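Local coordinates for sulfur carrier protein ThiS adenylyltransferase (Escherichia coli, PDB 1ZUD), which catalyses the ATP-dependent adenylation of the C-terminal glycine carboxyl group of the sulfur carrier protein ThiS, a step in thiamine biosynthesis, at residues L55-D61 with L100-R106; L36-P42 with R70-F74; A48-T54 with L94-Q99; M129-Q133 with W174-E179. All blocks are in the same frame, centred on the assembly; numbering follows the deposited sequence.

From the N terminus, the chain runs through strand 30-34 into the glycine-rich turn at the head of helix 40-50, where contact 2 opens. Contact 3 starts at the C-terminal end of the same helix and contact 1 on the strand that follows. Contact 2 closes at 70-74 after contacts 3 and 1 have opened, and 94-99 then comes back before 100-106, so the three loops cross one another and tie together parts of the N-terminal half of the Rossmann-like domain: helix 40-50 and strands 54-58 and 99-103. Asp59 OD1 of contact 1 meets Leu36 N of contact 2 at 2.7 Å. Contact 4 comes later in series, joining helix 129-141 to the loop after helix 170-173.

Contact 1: residues L55-D61 with L100-R106; sequences LVLADDD and LTALQQR
Residues 55-58 and 100-103 are extended and run as neighbouring parallel strands, their short axes 4.8 Å apart at closest approach and 20° from exact alignment. The register pairs Leu55 with Leu100, Val56 with Thr101, Leu57 with Ala102 and Ala58 with Leu103, at CA-CA distances of 4.6 to 5.2 Å. Hydrogen bonds alternate in direction: Thr101 N to Leu55 O 2.9 Å, Leu57 N to Thr101 O 2.8 Å, Leu103 N to Leu57 O 2.9 Å and Asp59 N to Leu103 O 3.1 Å. Farther along, Gln104 centres an inverse gamma turn, and Asp59 OD2 accepts from Asp61 N at 2.7 Å, forming an Asx turn.

On one face, Leu55 CD1 meets Leu100 CD2 at 3.7 Å, both leucines being m,t; this face packs on helices 40-50 and 83-94. On the other, Val56 CG1 (chi1 t) touches Leu103 CD1 at 3.5 Å and Ala58 CB lies 4.0 Å from Leu103 CB. Gln104, with chi1 t and chi2 p, swings back so that NE2 donates to Asp61 O at 2.9 Å, while its OE1 is paired with Ser84. Asp59, chi1 t, belongs to the ATP site, and its OD1 receives Leu36 N. An acidic residue at the C-terminal end of the second strand, beside the glycine-rich turn, is characteristic of the nucleotide-binding Rossmann-like fold of the HesA/MoeB/ThiF family.

Contact 2: residues L36-P42 with R70-F74; sequences LGGLGTP and RQILF
Loop 70-74 packs on residues 36-42 at the nucleotide-binding end of the Rossmann-like fold, where a glycine-rich turn, consistent with a GxGxxG motif, leads into helix 40-50. Both Gly38 and Arg70 belong to the ATP site. No direct hydrogen bond joins the segments; water 2 links them, donating to Gly38 O at 2.7 Å and Arg70 O at 2.6 Å. The nearest CA pairs are Gly38-Gln71 (4.9 Å) and Thr41-Leu73 (5.7 Å).

Gly37, at phi/psi -111/-140, leads into helical angles from Gly38 onward, and Thr41 N bonds back to Gly37 O at 2.9 Å. Residues 71-74 form a type I turn, with Phe74 N 3.2 Å from Gln71 O. The extended Gln71 side chain (m,t) lies along the glycines, its CG 3.4 Å from Gly37 C, and its OE1 pairs with Lys83. Pro42 CB meets Ile72 CD1 at 4.0 Å, where Tyr46 of the second subunit packs on both residues. The edge of the Phe74 ring faces Leu36 O, 3.5 Å from CE1. Thr41 is the most covered residue: its CB approaches Leu73 CB at 3.8 Å, and rotamer p lets its OG1 donate to Gly37 O at 2.8 Å.

Contact 3: residues A48-T54 with L94-Q99; sequences AGAGVGT and LNPDIQ
In this Rossmann-like domain, the Schellman motif ending helix 40-50 meets the turn between helix 83-94 and strand 99-103. Ala48 O accepts twice: from Gly51 N at 3.2 Å within the helix end, and from Asn95 ND2 at 3.0 Å across the contact (angle 163°). Gly51 has phi/psi 88/25, where a CB would strike the preceding carbonyl oxygen. Asn95, chi1 t, also takes Asp97 N on OD1 at 3.1 Å, making an Asx turn within the type I turn 95-98; its ND2 additionally pairs with Tyr9. Asp97 forms a salt bridge with Arg4. Further along, Gln99 N donates to Gly53 O at 2.8 Å, starting the parallel pairing of Thr54 with Gln99 (CA-CA 4.6 Å), and the NE2 of Gln99 goes to Thr101.

Between these polar ends sits Ile98, chi1 p, with CG2 3.5 Å from Val52 O and CD1 3.7 Å from Ala48 CA. Leu94 (t,p) closes the helix side, its CD2 lying 4.0 Å from Ala48 CB.

Contact 4: residues M129-Q133 with W174-E179; sequences MATRQ and WPDNQE
Gln133 NE2 makes both direct hydrogen bonds of this contact, donating to Trp174 O at 2.8 Å (angle 152°) and to Asp176 O at 2.8 Å (angle 147°). Its m,m rotamer bends the amide from the helix surface toward the non-helical segment 174-179, so one side chain holds two carbonyls flanking Pro175. Residues 129-133 form the first turn of helix 129-141, with Gln133 N bonded to Met129 O at 2.8 Å. Water 3 adds a looser bridge: it accepts from Ala130 N at 3.1 Å and donates weakly to Asn177 O at 3.4 Å.

The backbones come nearest at Met129-Gln178 and Ala130-Asn177, both 5.2 Å between CA atoms. Met129, directed toward the loop with chi1 m, lies against its backbone: CB is 3.5 Å from Asn177 O, and CG is 3.6 Å from both Gln178 C and Glu179 N. Ala130 CB touches Asn177 ND2 at 3.5 Å.

Met129, Ala130 and Thr131 are ATP-site residues, and the loop side engages ThiS, Asp176 OD1 accepting from the backbone N of Gly31 and forming a salt bridge with Arg43, both of the ThiS chain. Contact 4 thus joins the nucleotide site to the carrier-protein surface. Tyr170 of helix 170-173 packs against Met129 and Gln133, with the zinc ion about 8 Å from the Gln133 side chain, while Arg132 extends from helix 129-141 to strand 146-152.

Contact 1: residues L55-D61 with L100-R106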
# COMPACT_ATOMS: atom_id res chain seq x y z
N LEU C 55 12.00 7.52 -17.49
CA LEU C 55 11.75 6.20 -16.93
C LEU C 55 12.26 5.17 -17.91
O LEU C 55 11.91 5.19 -19.10
CB LEU C 55 10.25 5.91 -16.74
CG LEU C 55 9.46 6.71 -15.75
CD1 LEU C 55 7.98 6.23 -15.81
CD2 LEU C 55 10.06 6.49 -14.34
N VAL C 56 13.09 4.27 -17.41
CA VAL C 56 13.59 3.19 -18.24
C VAL C 56 12.84 1.94 -17.76
O VAL C 56 12.84 1.63 -16.57
CB VAL C 56 15.16 3.11 -18.12
CG1 VAL C 56 15.73 2.06 -19.09
CG2 VAL C 56 15.77 4.48 -18.57
N LEU C 57 12.19 1.23 -18.69
CA LEU C 57 11.31 0.12 -18.36
C LEU C 57 11.89 -1.11 -18.99
O LEU C 57 11.89 -1.25 -20.19
CB LEU C 57 9.90 0.45 -18.92
CG LEU C 57 9.38 1.91 -18.66
CD1 LEU C 57 8.47 2.42 -19.79
CD2 LEU C 57 8.61 1.95 -17.34
N ALA C 58 12.35 -2.03 -18.15
CA ALA C 58 13.00 -3.24 -18.66
C ALA C 58 12.19 -4.49 -18.28
O ALA C 58 11.83 -4.67 -17.10
CB ALA C 58 14.46 -3.32 -18.06
N ASP C 59 11.89 -5.34 -19.25
CA ASP C 59 11.20 -6.60 -18.95
C ASP C 59 11.38 -7.50 -20.18
O ASP C 59 11.42 -6.99 -21.30
CB ASP C 59 9.70 -6.37 -18.67
CG ASP C 59 8.97 -7.62 -18.04
OD1 ASP C 59 8.82 -7.72 -16.78
OD2 ASP C 59 8.55 -8.51 -18.81
N ASP C 60 11.50 -8.80 -19.98
CA ASP C 60 11.67 -9.68 -21.11
C ASP C 60 10.41 -10.49 -21.46
O ASP C 60 10.51 -11.36 -22.30
CB ASP C 60 12.83 -10.64 -20.88
CG ASP C 60 12.54 -11.65 -19.76
OD1 ASP C 60 11.56 -11.46 -18.99
OD2 ASP C 60 13.30 -12.63 -19.67
N ASP C 61 9.25 -10.22 -20.84
CA ASP C 61 8.05 -11.01 -21.11
C ASP C 61 7.07 -10.38 -22.10
O ASP C 61 7.23 -9.25 -22.45
CB ASP C 61 7.28 -11.23 -19.81
CG ASP C 61 7.99 -12.18 -18.86
OD1 ASP C 61 8.18 -11.81 -17.68
OD2 ASP C 61 8.35 -13.31 -19.29
N LEU C 100 10.24 8.15 -22.15
CA LEU C 100 9.96 6.75 -21.77
C LEU C 100 10.77 5.78 -22.60
O LEU C 100 10.53 5.64 -23.77
CB LEU C 100 8.45 6.45 -21.87
CG LEU C 100 7.54 7.26 -20.92
CD1 LEU C 100 6.05 7.04 -21.29
CD2 LEU C 100 7.78 6.85 -19.44
N THR C 101 11.73 5.09 -21.97
CA THR C 101 12.59 4.17 -22.69
C THR C 101 12.29 2.69 -22.43
O THR C 101 12.26 2.26 -21.28
CB THR C 101 14.06 4.49 -22.32
OG1 THR C 101 14.32 5.84 -22.69
CG2 THR C 101 15.06 3.54 -23.00
N ALA C 102 12.08 1.94 -23.50
CA ALA C 102 11.75 0.51 -23.43
C ALA C 102 12.92 -0.38 -23.66
O ALA C 102 13.58 -0.24 -24.68
CB ALA C 102 10.67 0.15 -24.52
N LEU C 103 13.19 -1.29 -22.74
CA LEU C 103 14.28 -2.29 -22.93
C LEU C 103 13.64 -3.67 -22.81
O LEU C 103 13.33 -4.14 -21.69
CB LEU C 103 15.36 -2.18 -21.83
CG LEU C 103 16.00 -0.79 -21.67
CD1 LEU C 103 17.10 -0.83 -20.58
CD2 LEU C 103 16.64 -0.38 -22.98
N GLN C 104 13.40 -4.32 -23.95
CA GLN C 104 12.78 -5.65 -23.91
C GLN C 104 13.93 -6.65 -23.71
O GLN C 104 14.43 -7.25 -24.67
CB GLN C 104 12.04 -5.95 -25.21
CG GLN C 104 11.22 -7.24 -25.18
CD GLN C 104 10.04 -7.22 -24.20
OE1 GLN C 104 9.57 -6.16 -23.76
NE2 GLN C 104 9.57 -8.40 -23.85
N GLN C 105 14.38 -6.80 -22.48
CA GLN C 105 15.45 -7.72 -22.27
C GLN C 105 15.55 -8.07 -20.79
O GLN C 105 14.89 -7.44 -19.93
CB GLN C 105 16.76 -7.12 -22.86
CG GLN C 105 17.30 -5.97 -22.06
CD GLN C 105 18.54 -5.34 -22.67
OE1 GLN C 105 18.46 -4.33 -23.37
NE2 GLN C 105 19.71 -5.93 -22.40
N ARG C 106 16.31 -9.13 -20.50
CA ARG C 106 16.56 -9.59 -19.13
C ARG C 106 17.90 -8.94 -18.92
O ARG C 106 18.92 -9.41 -19.43
CB ARG C 106 16.70 -11.13 -19.06
CG ARG C 106 16.99 -11.67 -17.64
CD ARG C 106 16.99 -13.20 -17.62
NE ARG C 106 17.32 -13.78 -16.31
CZ ARG C 106 18.55 -13.85 -15.78
NH1 ARG C 106 19.60 -13.39 -16.45
NH2 ARG C 106 18.72 -14.42 -14.59
O HOH W 1 9.20 -11.79 -24.50

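Contact 2: residues L36-P42 with R70-F74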
# COMPACT_ATOMS: atom_id res chain seq x y z
N LEU C 36 8.31 -5.55 -15.18
CA LEU C 36 7.05 -4.84 -15.45
C LEU C 36 5.85 -5.74 -15.15
O LEU C 36 4.95 -5.95 -16.00
CB LEU C 36 7.03 -4.36 -16.91
CG LEU C 36 8.10 -3.30 -17.21
CD1 LEU C 36 8.17 -2.94 -18.74
CD2 LEU C 36 7.79 -2.07 -16.34
N GLY C 37 5.84 -6.24 -13.91
CA GLY C 37 4.80 -7.15 -13.45
C GLY C 37 3.89 -6.55 -12.41
O GLY C 37 3.50 -5.40 -12.53
N GLY C 38 3.53 -7.32 -11.39
CA GLY C 38 2.63 -6.79 -10.37
C GLY C 38 3.25 -5.61 -9.61
O GLY C 38 2.57 -4.67 -9.13
N LEU C 39 4.56 -5.64 -9.43
CA LEU C 39 5.20 -4.54 -8.68
C LEU C 39 5.48 -3.38 -9.62
O LEU C 39 5.29 -2.19 -9.32
CB LEU C 39 6.58 -5.00 -8.12
CG LEU C 39 6.55 -6.10 -7.06
CD1 LEU C 39 8.02 -6.60 -6.79
CD2 LEU C 39 5.93 -5.46 -5.77
N GLY C 40 6.03 -3.75 -10.76
CA GLY C 40 6.46 -2.74 -11.69
C GLY C 40 5.40 -1.94 -12.39
O GLY C 40 5.63 -0.74 -12.63
N THR C 41 4.27 -2.56 -12.73
CA THR C 41 3.28 -1.75 -13.45
C THR C 41 2.71 -0.59 -12.59
O THR C 41 2.65 0.52 -13.08
CB THR C 41 2.14 -2.63 -14.04
OG1 THR C 41 1.54 -3.40 -13.01
CG2 THR C 41 2.70 -3.56 -15.10
N PRO C 42 2.30 -0.82 -11.31
CA PRO C 42 1.81 0.39 -10.60
C PRO C 42 2.95 1.36 -10.32
O PRO C 42 2.74 2.58 -10.36
CB PRO C 42 1.23 -0.13 -9.30
CG PRO C 42 1.82 -1.49 -9.16
CD PRO C 42 2.15 -2.03 -10.49
N ARG C 70 -3.31 -8.70 -12.03
CA ARG C 70 -2.50 -7.82 -11.15
C ARG C 70 -1.65 -6.81 -11.85
O ARG C 70 -1.10 -5.91 -11.23
CB ARG C 70 -1.60 -8.69 -10.21
CG ARG C 70 -0.56 -9.52 -10.94
CD ARG C 70 -0.04 -10.70 -10.10
NE ARG C 70 0.82 -11.57 -10.93
CZ ARG C 70 0.34 -12.32 -11.91
NH1 ARG C 70 -0.97 -12.33 -12.16
NH2 ARG C 70 1.17 -13.00 -12.69
N GLN C 71 -1.49 -6.95 -13.16
CA GLN C 71 -0.63 -6.02 -13.92
C GLN C 71 -1.54 -5.04 -14.63
O GLN C 71 -1.83 -5.21 -15.84
CB GLN C 71 0.23 -6.84 -14.87
CG GLN C 71 1.14 -7.82 -14.02
CD GLN C 71 1.95 -8.79 -14.83
OE1 GLN C 71 2.21 -8.58 -16.01
NE2 GLN C 71 2.43 -9.84 -14.17
N ILE C 72 -1.97 -4.04 -13.86
CA ILE C 72 -2.95 -3.00 -14.19
C ILE C 72 -2.70 -2.03 -15.31
O ILE C 72 -3.58 -1.23 -15.66
CB ILE C 72 -3.30 -2.16 -12.94
CG1 ILE C 72 -2.08 -1.32 -12.52
CG2 ILE C 72 -3.77 -3.07 -11.81
CD1 ILE C 72 -2.28 -0.54 -11.25
N LEU C 73 -1.51 -2.07 -15.87
CA LEU C 73 -1.16 -1.19 -16.97
C LEU C 73 -1.61 -1.81 -18.30
O LEU C 73 -1.79 -1.09 -19.27
CB LEU C 73 0.35 -1.00 -16.99
CG LEU C 73 1.04 -0.05 -17.95
CD1 LEU C 73 0.38 1.34 -17.70
CD2 LEU C 73 2.63 0.02 -17.68
N PHE C 74 -1.80 -3.13 -18.33
CA PHE C 74 -2.13 -3.87 -19.56
C PHE C 74 -3.62 -4.17 -19.79
O PHE C 74 -4.41 -4.05 -18.89
CB PHE C 74 -1.35 -5.19 -19.54
CG PHE C 74 0.11 -5.01 -19.19
CD1 PHE C 74 0.72 -5.81 -18.26
CD2 PHE C 74 0.87 -4.02 -19.84
CE1 PHE C 74 2.09 -5.64 -17.97
CE2 PHE C 74 2.22 -3.85 -19.57
CZ PHE C 74 2.82 -4.67 -18.62
O HOH W 2 -0.11 -4.62 -9.25

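Contact 3: residues A48-T54 with L94-Q99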
# COMPACT_ATOMS: atom_id res chain seq x y z
N ALA C 48 5.29 7.81 -13.60
CA ALA C 48 4.96 8.62 -14.79
C ALA C 48 4.02 9.78 -14.41
O ALA C 48 4.20 10.93 -14.86
CB ALA C 48 4.27 7.75 -15.84
N GLY C 49 3.01 9.47 -13.59
CA GLY C 49 2.08 10.51 -13.21
C GLY C 49 2.77 11.58 -12.41
O GLY C 49 2.38 12.75 -12.51
N ALA C 50 3.78 11.20 -11.63
CA ALA C 50 4.54 12.13 -10.79
C ALA C 50 5.50 13.09 -11.53
O ALA C 50 6.04 14.04 -10.93
CB ALA C 50 5.38 11.33 -9.72
N GLY C 51 5.78 12.79 -12.79
CA GLY C 51 6.70 13.62 -13.53
C GLY C 51 8.18 13.25 -13.43
O GLY C 51 9.04 14.13 -13.58
N VAL C 52 8.49 11.99 -13.13
CA VAL C 52 9.90 11.60 -13.15
C VAL C 52 10.25 11.79 -14.63
O VAL C 52 9.60 11.21 -15.51
CB VAL C 52 10.08 10.12 -12.71
CG1 VAL C 52 11.40 9.59 -13.17
CG2 VAL C 52 9.97 10.04 -11.20
N GLY C 53 11.26 12.61 -14.90
CA GLY C 53 11.68 12.95 -16.26
C GLY C 53 12.02 11.86 -17.26
O GLY C 53 11.72 11.98 -18.48
N THR C 54 12.71 10.84 -16.76
CA THR C 54 13.05 9.69 -17.60
C THR C 54 12.78 8.37 -16.87
O THR C 54 13.25 8.16 -15.75
CB THR C 54 14.53 9.69 -18.04
OG1 THR C 54 14.84 10.94 -18.65
CG2 THR C 54 14.80 8.57 -19.06
N LEU C 94 -0.64 8.35 -20.79
CA LEU C 94 -0.89 9.00 -19.51
C LEU C 94 -0.12 10.33 -19.46
O LEU C 94 -0.65 11.39 -19.08
CB LEU C 94 -0.41 8.07 -18.38
CG LEU C 94 -0.46 8.67 -16.98
CD1 LEU C 94 -1.92 8.91 -16.53
CD2 LEU C 94 0.27 7.71 -16.03
N ASN C 95 1.15 10.26 -19.86
CA ASN C 95 2.02 11.41 -19.81
C ASN C 95 3.02 11.43 -20.99
O ASN C 95 4.12 10.89 -20.92
CB ASN C 95 2.76 11.44 -18.45
CG ASN C 95 3.51 12.77 -18.22
OD1 ASN C 95 3.65 13.57 -19.13
ND2 ASN C 95 4.01 13.00 -16.99
N PRO C 96 2.64 12.12 -22.08
CA PRO C 96 3.46 12.24 -23.29
C PRO C 96 4.59 13.24 -23.17
O PRO C 96 5.31 13.45 -24.11
CB PRO C 96 2.45 12.69 -24.36
CG PRO C 96 1.48 13.55 -23.58
CD PRO C 96 1.33 12.79 -22.24
N ASP C 97 4.75 13.84 -22.00
CA ASP C 97 5.77 14.86 -21.81
C ASP C 97 7.05 14.40 -21.13
O ASP C 97 7.97 15.17 -20.88
CB ASP C 97 5.16 16.06 -21.05
CG ASP C 97 4.04 16.73 -21.86
OD1 ASP C 97 4.15 16.71 -23.10
OD2 ASP C 97 3.07 17.28 -21.29
N ILE C 98 7.14 13.13 -20.81
CA ILE C 98 8.39 12.69 -20.19
C ILE C 98 9.06 11.68 -21.14
O ILE C 98 8.42 11.23 -22.10
CB ILE C 98 8.15 12.08 -18.78
CG1 ILE C 98 7.03 11.02 -18.84
CG2 ILE C 98 7.83 13.22 -17.80
CD1 ILE C 98 6.84 10.29 -17.52
N GLN C 99 10.34 11.37 -20.89
CA GLN C 99 11.09 10.41 -21.69
C GLN C 99 10.82 8.96 -21.27
O GLN C 99 11.14 8.55 -20.13
CB GLN C 99 12.59 10.74 -21.59
CG GLN C 99 13.53 9.75 -22.28
CD GLN C 99 13.19 9.52 -23.75
OE1 GLN C 99 12.97 10.47 -24.51
NE2 GLN C 99 13.17 8.25 -24.16

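Contact 4: residues M129-Q133 with W174-E179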
# COMPACT_ATOMS: atom_id res chain seq x y z
N MET C 129 15.56 -14.69 -7.03
CA MET C 129 16.74 -14.36 -6.25
C MET C 129 17.96 -14.02 -7.06
O MET C 129 18.62 -13.04 -6.79
CB MET C 129 17.13 -15.53 -5.33
CG MET C 129 16.04 -16.05 -4.45
SD MET C 129 16.34 -15.38 -2.85
CE MET C 129 15.49 -13.93 -3.09
N ALA C 130 18.27 -14.85 -8.06
CA ALA C 130 19.49 -14.62 -8.84
C ALA C 130 19.55 -13.24 -9.48
O ALA C 130 20.58 -12.56 -9.41
CB ALA C 130 19.66 -15.72 -9.91
N THR C 131 18.46 -12.84 -10.15
CA THR C 131 18.42 -11.51 -10.74
C THR C 131 18.49 -10.42 -9.65
O THR C 131 19.18 -9.41 -9.81
CB THR C 131 17.10 -11.34 -11.52
OG1 THR C 131 17.00 -12.40 -12.47
CG2 THR C 131 17.07 -10.04 -12.26
N ARG C 132 17.76 -10.61 -8.55
CA ARG C 132 17.79 -9.63 -7.49
C ARG C 132 19.22 -9.51 -6.95
O ARG C 132 19.67 -8.40 -6.69
CB ARG C 132 16.82 -10.01 -6.36
CG ARG C 132 15.29 -9.88 -6.72
CD ARG C 132 14.41 -10.46 -5.61
NE ARG C 132 12.98 -10.35 -5.90
CZ ARG C 132 12.27 -9.22 -5.78
NH1 ARG C 132 12.85 -8.08 -5.39
NH2 ARG C 132 10.97 -9.23 -6.02
N GLN C 133 19.93 -10.62 -6.79
CA GLN C 133 21.31 -10.47 -6.29
C GLN C 133 22.18 -9.70 -7.30
O GLN C 133 23.01 -8.86 -6.91
CB GLN C 133 21.94 -11.84 -6.00
CG GLN C 133 21.24 -12.59 -4.90
CD GLN C 133 21.59 -12.05 -3.52
OE1 GLN C 133 22.28 -11.04 -3.39
NE2 GLN C 133 21.09 -12.73 -2.48
N TRP C 174 20.03 -11.44 2.74
CA TRP C 174 19.80 -12.70 2.05
C TRP C 174 21.08 -13.20 1.39
O TRP C 174 21.51 -12.71 0.31
CB TRP C 174 18.73 -12.50 0.93
CG TRP C 174 17.41 -11.97 1.45
CD1 TRP C 174 16.80 -10.81 1.08
CD2 TRP C 174 16.55 -12.58 2.45
NE1 TRP C 174 15.62 -10.65 1.79
CE2 TRP C 174 15.44 -11.72 2.62
CE3 TRP C 174 16.61 -13.77 3.20
CZ2 TRP C 174 14.40 -11.99 3.52
CZ3 TRP C 174 15.58 -14.06 4.09
CH2 TRP C 174 14.49 -13.17 4.24
N PRO C 175 21.72 -14.19 2.02
CA PRO C 175 22.95 -14.71 1.40
C PRO C 175 22.56 -15.65 0.26
O PRO C 175 23.35 -15.90 -0.63
CB PRO C 175 23.64 -15.47 2.55
CG PRO C 175 23.07 -14.85 3.84
CD PRO C 175 21.61 -14.56 3.45
N ASP C 176 21.32 -16.14 0.26
CA ASP C 176 20.86 -17.11 -0.75
C ASP C 176 20.79 -16.62 -2.19
O ASP C 176 20.39 -15.48 -2.45
CB ASP C 176 19.45 -17.63 -0.39
CG ASP C 176 19.24 -17.75 1.11
OD1 ASP C 176 19.37 -18.86 1.66
OD2 ASP C 176 18.95 -16.70 1.74
N ASN C 177 21.12 -17.51 -3.12
CA ASN C 177 21.06 -17.18 -4.54
C ASN C 177 19.84 -17.84 -5.21
O ASN C 177 19.63 -17.67 -6.42
CB ASN C 177 22.34 -17.63 -5.24
CG ASN C 177 22.68 -16.77 -6.44
OD1 ASN C 177 23.67 -16.03 -6.42
ND2 ASN C 177 21.87 -16.87 -7.49
N GLN C 178 19.05 -18.58 -4.43
CA GLN C 178 17.85 -19.29 -4.92
C GLN C 178 16.91 -19.48 -3.73
O GLN C 178 17.38 -19.49 -2.59
CB GLN C 178 18.25 -20.67 -5.47
CG GLN C 178 19.36 -21.32 -4.57
CD GLN C 178 19.67 -22.80 -4.84
OE1 GLN C 178 19.94 -23.55 -3.91
NE2 GLN C 178 19.63 -23.20 -6.11
N GLU C 179 15.60 -19.59 -3.96
CA GLU C 179 14.71 -19.83 -2.82
C GLU C 179 14.95 -21.27 -2.33
O GLU C 179 15.52 -22.09 -3.06
CB GLU C 179 13.24 -19.64 -3.20
CG GLU C 179 12.75 -18.20 -2.97
CD GLU C 179 11.51 -17.86 -3.80
OE1 GLU C 179 10.62 -17.11 -3.31
OE2 GLU C 179 11.44 -18.33 -4.96
O HOH W 3 17.09 -17.61 -8.65